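Local coordinates for 11S globulin beta subunit (Cucurbita maxima, PDB 2EVX), which serves as a nutrient reservoir of the pumpkin seed, a storage globulin of the 11S family that assembles into hexamers, at the interface of chains A and B. Numbering follows the deposited sequence. Chains: chain A/B, 11S globulin beta subunit.

Contact 1: the interface of chains A and B. Residues chain A 337, 410-411, 417, 439; chain B 210, 221-222.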
# COMPACT_ATOMS: atom_id res chain seq x y z
N PRO A 337 -17.72 25.69 3.16
CA PRO A 337 -17.85 24.34 2.60
C PRO A 337 -16.53 23.89 1.98
O PRO A 337 -15.80 24.69 1.39
CB PRO A 337 -18.97 24.49 1.56
CG PRO A 337 -18.99 25.94 1.26
CD PRO A 337 -18.76 26.57 2.60
N LEU A 410 -14.84 25.52 -1.57
CA LEU A 410 -15.91 25.63 -2.53
C LEU A 410 -16.30 27.08 -2.72
O LEU A 410 -16.65 27.50 -3.83
CB LEU A 410 -17.10 24.78 -2.10
CG LEU A 410 -17.15 23.36 -2.68
CD1 LEU A 410 -15.83 22.99 -3.36
CD2 LEU A 410 -17.50 22.38 -1.57
N ALA A 411 -16.21 27.86 -1.64
CA ALA A 411 -16.56 29.29 -1.68
C ALA A 411 -15.52 30.13 -0.94
O ALA A 411 -15.18 29.84 0.21
CB ALA A 411 -17.94 29.50 -1.06
N MET A 417 -14.87 27.64 -7.04
CA MET A 417 -15.70 28.60 -7.74
C MET A 417 -14.86 29.67 -8.45
O MET A 417 -15.05 29.93 -9.63
CB MET A 417 -16.67 29.27 -6.76
CG MET A 417 -17.96 29.78 -7.39
SD MET A 417 -19.08 28.45 -7.97
CE MET A 417 -19.87 28.02 -6.41
N LEU A 439 -21.81 34.98 -7.54
CA LEU A 439 -21.56 33.65 -7.00
C LEU A 439 -20.10 33.42 -6.62
O LEU A 439 -19.81 32.95 -5.52
CB LEU A 439 -21.97 32.58 -8.02
CG LEU A 439 -22.79 31.40 -7.47
CD1 LEU A 439 -22.66 30.23 -8.44
CD2 LEU A 439 -22.31 31.01 -6.09
N PHE B 210 -24.12 20.32 -3.53
CA PHE B 210 -24.81 21.37 -2.81
C PHE B 210 -26.23 21.04 -2.36
O PHE B 210 -26.69 21.55 -1.34
CB PHE B 210 -24.84 22.65 -3.64
CG PHE B 210 -23.48 23.22 -3.92
CD1 PHE B 210 -22.91 23.12 -5.19
CD2 PHE B 210 -22.73 23.80 -2.89
CE1 PHE B 210 -21.62 23.59 -5.44
CE2 PHE B 210 -21.44 24.27 -3.13
CZ PHE B 210 -20.88 24.17 -4.40
N ALA B 221 -22.18 30.99 3.28
CA ALA B 221 -20.92 30.59 2.69
C ALA B 221 -20.62 31.39 1.42
O ALA B 221 -19.50 31.89 1.24
CB ALA B 221 -20.94 29.11 2.37
N PHE B 222 -21.61 31.52 0.55
CA PHE B 222 -21.43 32.24 -0.70
C PHE B 222 -21.88 33.69 -0.66
O PHE B 222 -21.49 34.47 -1.53
CB PHE B 222 -22.18 31.53 -1.84
CG PHE B 222 -21.73 30.13 -2.08
CD1 PHE B 222 -22.11 29.11 -1.23
CD2 PHE B 222 -20.92 29.83 -3.17
CE1 PHE B 222 -21.70 27.81 -1.45
CE2 PHE B 222 -20.50 28.53 -3.40
CZ PHE B 222 -20.89 27.52 -2.54
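B:Phe222 and A:Ala411 meet face-on: the methyl CB of A:Ala411 stands over the middle of the phenyl ring, 3.7 Å from the ring centroid, a CH-pi contact. It lies 3.6 Å above the ring plane and within 4.2 Å of all six ring carbons, which puts it over the centre. B:Phe222 is the last residue of helix 215-222, and its CG is turned away from its own carbonyl carbon (chi1 -60°), which carries the ring off the helix end and into chain A. A:Leu439, from helix 433-440, runs alongside the phenylalanine and points the same way, with its methyl CD2 3.4 Å from ring atom CD2 of B:Phe222. The side chains of A:Met417, from helix 416-419, and B:Phe222 cross at roughly a right angle, the methionine bending at chi2 and chi3; its terminal methyl is modelled too near the ring for that spacing to carry weight at 2.60 Å. One residue earlier in the chain B helix, the methyl CB of B:Ala221 packs on the pyrrolidine of A:Pro337, 3.4 Å from its CD. B:Phe210 marks a looser margin, where its CZ comes within 4.2 Å of CG of A:Leu410 and the two side chains pass at a slant. With 70 Å² of its surface hidden, B:Phe222 probably anchors the end of its helix on chain A and so helps hold neighbouring subunits together.

Contact 2: the interface of chains A and B. Residues chain A 359, 363, 382, 384, 410; chain B 80, 177, 209, 213.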
# COMPACT_ATOMS: atom_id res chain seq x y z
N VAL A 359 -22.10 15.99 3.17
CA VAL A 359 -22.83 15.54 1.99
C VAL A 359 -21.94 14.58 1.20
O VAL A 359 -20.72 14.76 1.15
CB VAL A 359 -23.21 16.74 1.08
CG1 VAL A 359 -23.83 16.24 -0.21
CG2 VAL A 359 -24.18 17.66 1.81
N GLY A 363 -25.08 13.69 -3.43
CA GLY A 363 -25.70 14.97 -3.14
C GLY A 363 -26.62 14.82 -1.96
O GLY A 363 -27.45 15.69 -1.69
N ASN A 382 -13.16 13.29 0.58
CA ASN A 382 -13.93 13.83 -0.53
C ASN A 382 -15.34 14.31 -0.16
O ASN A 382 -15.99 14.99 -0.96
CB ASN A 382 -14.06 12.82 -1.67
CG ASN A 382 -12.72 12.39 -2.23
OD1 ASN A 382 -11.90 13.22 -2.62
ND2 ASN A 382 -12.50 11.08 -2.29
N VAL A 384 -18.09 16.59 1.14
CA VAL A 384 -18.14 18.02 1.37
C VAL A 384 -18.70 18.22 2.75
O VAL A 384 -19.52 17.43 3.22
CB VAL A 384 -19.02 18.73 0.32
CG1 VAL A 384 -18.90 20.23 0.49
CG2 VAL A 384 -18.60 18.32 -1.09
N LEU A 410 -14.84 25.52 -1.57
CA LEU A 410 -15.91 25.63 -2.53
C LEU A 410 -16.30 27.08 -2.72
O LEU A 410 -16.65 27.50 -3.83
CB LEU A 410 -17.10 24.78 -2.10
CG LEU A 410 -17.15 23.36 -2.68
CD1 LEU A 410 -15.83 22.99 -3.36
CD2 LEU A 410 -17.50 22.38 -1.57
N PHE B 80 -15.39 15.83 -9.20
CA PHE B 80 -14.15 15.16 -8.81
C PHE B 80 -14.46 13.74 -8.33
O PHE B 80 -15.58 13.45 -7.91
CB PHE B 80 -13.41 15.97 -7.73
CG PHE B 80 -14.25 16.37 -6.56
CD1 PHE B 80 -15.14 17.44 -6.66
CD2 PHE B 80 -14.16 15.69 -5.35
CE1 PHE B 80 -15.93 17.82 -5.56
CE2 PHE B 80 -14.94 16.06 -4.26
CZ PHE B 80 -15.83 17.12 -4.36
N PHE B 177 -18.13 13.32 -7.52
CA PHE B 177 -18.81 14.41 -6.82
C PHE B 177 -18.95 15.59 -7.79
O PHE B 177 -17.97 16.27 -8.11
CB PHE B 177 -18.00 14.85 -5.58
CG PHE B 177 -17.82 13.79 -4.53
CD1 PHE B 177 -17.08 12.64 -4.78
CD2 PHE B 177 -18.38 13.95 -3.26
CE1 PHE B 177 -16.89 11.67 -3.79
CE2 PHE B 177 -18.19 12.99 -2.26
CZ PHE B 177 -17.44 11.84 -2.53
N ILE B 209 -23.18 18.09 -5.05
CA ILE B 209 -22.76 18.29 -3.66
C ILE B 209 -23.49 19.36 -2.86
O ILE B 209 -23.50 19.33 -1.64
CB ILE B 209 -21.25 18.59 -3.58
CG1 ILE B 209 -20.97 19.92 -4.28
CG2 ILE B 209 -20.45 17.47 -4.20
CD1 ILE B 209 -19.56 20.38 -4.13
N PHE B 213 -27.07 20.32 1.25
CA PHE B 213 -26.90 21.38 2.24
C PHE B 213 -28.12 22.27 2.44
O PHE B 213 -28.88 22.53 1.50
CB PHE B 213 -25.70 22.26 1.88
CG PHE B 213 -24.37 21.62 2.15
CD1 PHE B 213 -24.03 21.20 3.43
CD2 PHE B 213 -23.47 21.40 1.12
CE1 PHE B 213 -22.83 20.58 3.68
CE2 PHE B 213 -22.26 20.78 1.36
CZ PHE B 213 -21.94 20.37 2.65
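The C-terminal cupin domain of chain A sets A:Val359 and A:Val384, from strands 353-359 and 384-390, against B:Phe213 and B:Ile209 of a chain B loop; the loop after strand 376-379 adds A:Asn382. The ring of B:Phe213 receives A:Val359 on one face. Methyl CG2 stands 3.5 Å from the ring centroid and over its centre, a CH-pi contact, while the other methyl, CG1, lies anti to the backbone N (chi1 174°) and comes 3.4 Å from the backbone O of B:Ile209. A:Val384 divides its two methyls between the partners. CG1 meets the rim of B:Phe213 at CE2 (3.5 Å), and CG2 packs on the branch point CB of B:Ile209 at 3.6 Å, the two aliphatic side chains crossing nearly perpendicular. This valine hides 44 Å² of its surface, in keeping with its place between two partners. Beyond it, CD1 of B:Ile209 and CD2 of A:Leu410 reach toward each other, tip to tip, at 3.8 Å. The other end of the patch is aromatic on the chain B side: strands 74-81 and 176-178 supply B:Phe80 and B:Phe177, and CB of A:Asn382 packs 3.6 Å from CZ of B:Phe177. The backbone O of A:Asn382 stands above the B:Phe177 ring near CE2, and at the edge of B:Phe80, in the ring plane, 3.6 Å from CE2.

Contact 3: the interface of chains A and B. Residues chain A 357, 359, 365, 386; chain B 212-214, 217.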
# COMPACT_ATOMS: atom_id res chain seq x y z
N GLN A 357 -22.73 19.74 8.77
CA GLN A 357 -23.42 19.04 7.70
C GLN A 357 -22.44 18.41 6.71
O GLN A 357 -21.59 19.09 6.15
CB GLN A 357 -24.34 19.97 6.92
CG GLN A 357 -25.58 20.43 7.65
CD GLN A 357 -26.71 20.78 6.69
OE1 GLN A 357 -26.55 21.59 5.78
NE2 GLN A 357 -27.87 20.15 6.90
N VAL A 359 -22.10 15.99 3.17
CA VAL A 359 -22.83 15.54 1.99
C VAL A 359 -21.94 14.58 1.20
O VAL A 359 -20.72 14.76 1.15
CB VAL A 359 -23.21 16.74 1.08
CG1 VAL A 359 -23.83 16.24 -0.21
CG2 VAL A 359 -24.18 17.66 1.81
N SER A 365 -27.37 14.24 2.17
CA SER A 365 -26.86 14.58 3.48
C SER A 365 -26.61 13.29 4.25
O SER A 365 -27.55 12.55 4.51
CB SER A 365 -27.90 15.45 4.20
OG SER A 365 -27.52 15.71 5.54
N ILE A 386 -19.56 21.41 6.06
CA ILE A 386 -19.79 22.79 6.47
C ILE A 386 -19.95 22.79 7.97
O ILE A 386 -20.61 21.92 8.53
CB ILE A 386 -21.07 23.34 5.83
CG1 ILE A 386 -20.82 23.63 4.34
CG2 ILE A 386 -21.56 24.58 6.59
CD1 ILE A 386 -21.98 24.24 3.61
N GLY B 212 -27.42 18.69 -0.83
CA GLY B 212 -27.51 18.05 0.48
C GLY B 212 -27.37 19.07 1.61
O GLY B 212 -27.53 18.74 2.78
N PHE B 213 -27.07 20.32 1.25
CA PHE B 213 -26.90 21.38 2.24
C PHE B 213 -28.12 22.27 2.44
O PHE B 213 -28.88 22.53 1.50
CB PHE B 213 -25.70 22.26 1.88
CG PHE B 213 -24.37 21.62 2.15
CD1 PHE B 213 -24.03 21.20 3.43
CD2 PHE B 213 -23.47 21.40 1.12
CE1 PHE B 213 -22.83 20.58 3.68
CE2 PHE B 213 -22.26 20.78 1.36
CZ PHE B 213 -21.94 20.37 2.65
N ALA B 214 -28.26 22.76 3.67
CA ALA B 214 -29.35 23.65 4.06
C ALA B 214 -29.27 25.01 3.36
O ALA B 214 -28.18 25.58 3.21
CB ALA B 214 -29.31 23.85 5.57
N PHE B 217 -27.22 27.74 5.28
CA PHE B 217 -25.79 27.50 5.19
C PHE B 217 -25.18 27.95 3.87
O PHE B 217 -24.14 28.61 3.85
CB PHE B 217 -25.50 26.01 5.40
CG PHE B 217 -25.47 25.57 6.84
CD1 PHE B 217 -25.97 26.38 7.85
CD2 PHE B 217 -24.93 24.33 7.19
CE1 PHE B 217 -25.93 25.97 9.20
CE2 PHE B 217 -24.88 23.91 8.52
CZ PHE B 217 -25.38 24.74 9.53
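Strands 353-359 and 384-390 of chain A, with A:Ser365 beside them, meet the chain B loop of B:Gly212, B:Phe213 and B:Ala214 and the helix 215-222 that follows it. Both strands belong to the C-terminal cupin domain, and the patch helps join neighbouring subunits of the trimer. The amide side chain of A:Gln357 pins the loop: the backbone N of B:Ala214 donates to its OE1 at 3.0 Å. The bond is nearly straight, 166° at the hydrogen, and arrives in the carbonyl plane on a lone pair. CG of A:Gln357 points away from its own carbonyl carbon, and the chain is extended beyond it, carrying the amide past B:Phe213 in the opposite direction, their planes 50° apart. The B:Phe213 ring, already capped by A:Val359, receives the methyl CD1 of A:Ile386 on its opposite face, 3.7 Å from the centroid, and is thus clamped between two strands. With CG1 of A:Ile386 beside the backbone N (chi1 -74°), CG2 lies anti to that N and comes over the CD2 side of the B:Phe217 ring from above its plane, off-centre, 3.4 Å from CD2. The chain of A:Gln357 bridges both aromatics: CB is 3.6 Å from CE1 of B:Phe213, and CG is 3.7 Å from CE2 of B:Phe217.

Contact 4: the interface of chains A and B. Residues chain A 408, 416, 419; chain B 99, 103, 142, 144, 179.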
# COMPACT_ATOMS: atom_id res chain seq x y z
N ASN A 408 -9.69 21.58 -0.34
CA ASN A 408 -10.14 22.45 -1.43
C ASN A 408 -11.34 23.23 -0.94
O ASN A 408 -12.20 22.68 -0.26
CB ASN A 408 -10.55 21.63 -2.65
CG ASN A 408 -9.37 21.13 -3.44
OD1 ASN A 408 -9.54 20.40 -4.42
ND2 ASN A 408 -8.17 21.52 -3.03
N GLN A 416 -13.05 26.67 -5.60
CA GLN A 416 -13.24 25.88 -6.79
C GLN A 416 -14.03 26.84 -7.68
O GLN A 416 -13.84 26.88 -8.89
CB GLN A 416 -14.07 24.64 -6.47
CG GLN A 416 -13.64 23.45 -7.29
CD GLN A 416 -12.16 23.17 -7.12
OE1 GLN A 416 -11.50 22.68 -8.03
NE2 GLN A 416 -11.62 23.48 -5.93
N MET A 419 -11.86 29.53 -9.48
CA MET A 419 -11.14 28.93 -10.59
C MET A 419 -11.99 28.80 -11.85
O MET A 419 -11.47 28.74 -12.96
CB MET A 419 -10.64 27.53 -10.20
CG MET A 419 -9.46 27.49 -9.24
SD MET A 419 -7.86 27.86 -10.04
CE MET A 419 -7.46 26.25 -10.76
N ALA B 99 -8.35 22.21 -12.20
CA ALA B 99 -7.79 22.95 -11.07
C ALA B 99 -6.45 22.52 -10.46
O ALA B 99 -5.40 23.12 -10.76
CB ALA B 99 -8.84 23.04 -9.96
N CYS B 103 -2.64 24.99 -6.27
CA CYS B 103 -1.95 25.47 -7.45
C CYS B 103 -2.51 26.77 -7.96
O CYS B 103 -3.57 26.81 -8.59
CB CYS B 103 -1.99 24.43 -8.55
SG CYS B 103 -0.79 23.10 -8.23
N GLY B 142 -9.60 13.49 -6.42
CA GLY B 142 -10.04 14.66 -5.68
C GLY B 142 -9.92 15.99 -6.41
O GLY B 142 -10.16 17.05 -5.84
N SER B 144 -11.34 18.39 -9.43
CA SER B 144 -12.48 18.55 -10.32
C SER B 144 -12.00 19.00 -11.68
O SER B 144 -10.95 19.62 -11.81
CB SER B 144 -13.50 19.54 -9.76
OG SER B 144 -13.05 20.88 -9.91
N LEU B 179 -20.32 19.34 -9.12
CA LEU B 179 -20.50 20.68 -8.55
C LEU B 179 -21.80 21.36 -8.97
O LEU B 179 -22.34 22.21 -8.24
CB LEU B 179 -19.30 21.57 -8.91
CG LEU B 179 -17.94 21.14 -8.38
CD1 LEU B 179 -16.94 22.26 -8.56
CD2 LEU B 179 -18.05 20.81 -6.92
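Helix 416-419 of chain A meets loops of chain B at B:Ala99, B:Ser144 and B:Leu179, so that the C-terminal cupin domain of one 11S globulin subunit is set against the N-terminal cupin region of the next. A:Gln416, the first residue of the helix, carries the polar link. The hydroxyl OG of B:Ser144 donates to the side-chain amide oxygen OE1 of A:Gln416 at 3.0 Å. The C=O...donor angle is 115°, and the donor is tilted 26° from the carbonyl plane, which shows that the hydroxyl approaches from beside the oxygen and somewhat above the amide. The glutamine bends at chi2, which turns OE1 toward B:Ser144. The same OE1 also lies 3.3 Å from the methyl CB of B:Ala99. Along its aliphatic part, A:Gln416 crosses B:Leu179 at about a right angle, with CG 3.7 Å from CD1 of the leucine; 53 Å² of the glutamine is hidden by chain B. A:Met419, at the other end of this short helix, bends at chi2 and chi3 and brings its terminal methyl against B:Ala99, where CE stands 3.3 Å from CA, the nearest pair, and 3.6 Å from CB. B:Ala99 is therefore touched by side chains from both ends of the helix. B:Cys103, which joins the acidic and basic chains of its subunit through a disulfide to Cys282, borders the patch.

The four patches are parts of one interface between copies of the same protein, and its lack of exact two-fold symmetry means that each chain presents a different surface. Between centres of C-alpha atoms, contacts 2 and 3 are about 9 Å apart and share A:Val359 and B:Phe213; contacts 1 and 2, about 11 Å apart, share A:Leu410. Helix 215-222 of chain B serves contacts 1 and 3, and helix 416-419 of chain A serves contacts 1 and 4. Contacts 3 and 4, about 19 Å apart, span the set. Such head-to-tail pairing suits the deposited trimer, which is probably half of the hexamer.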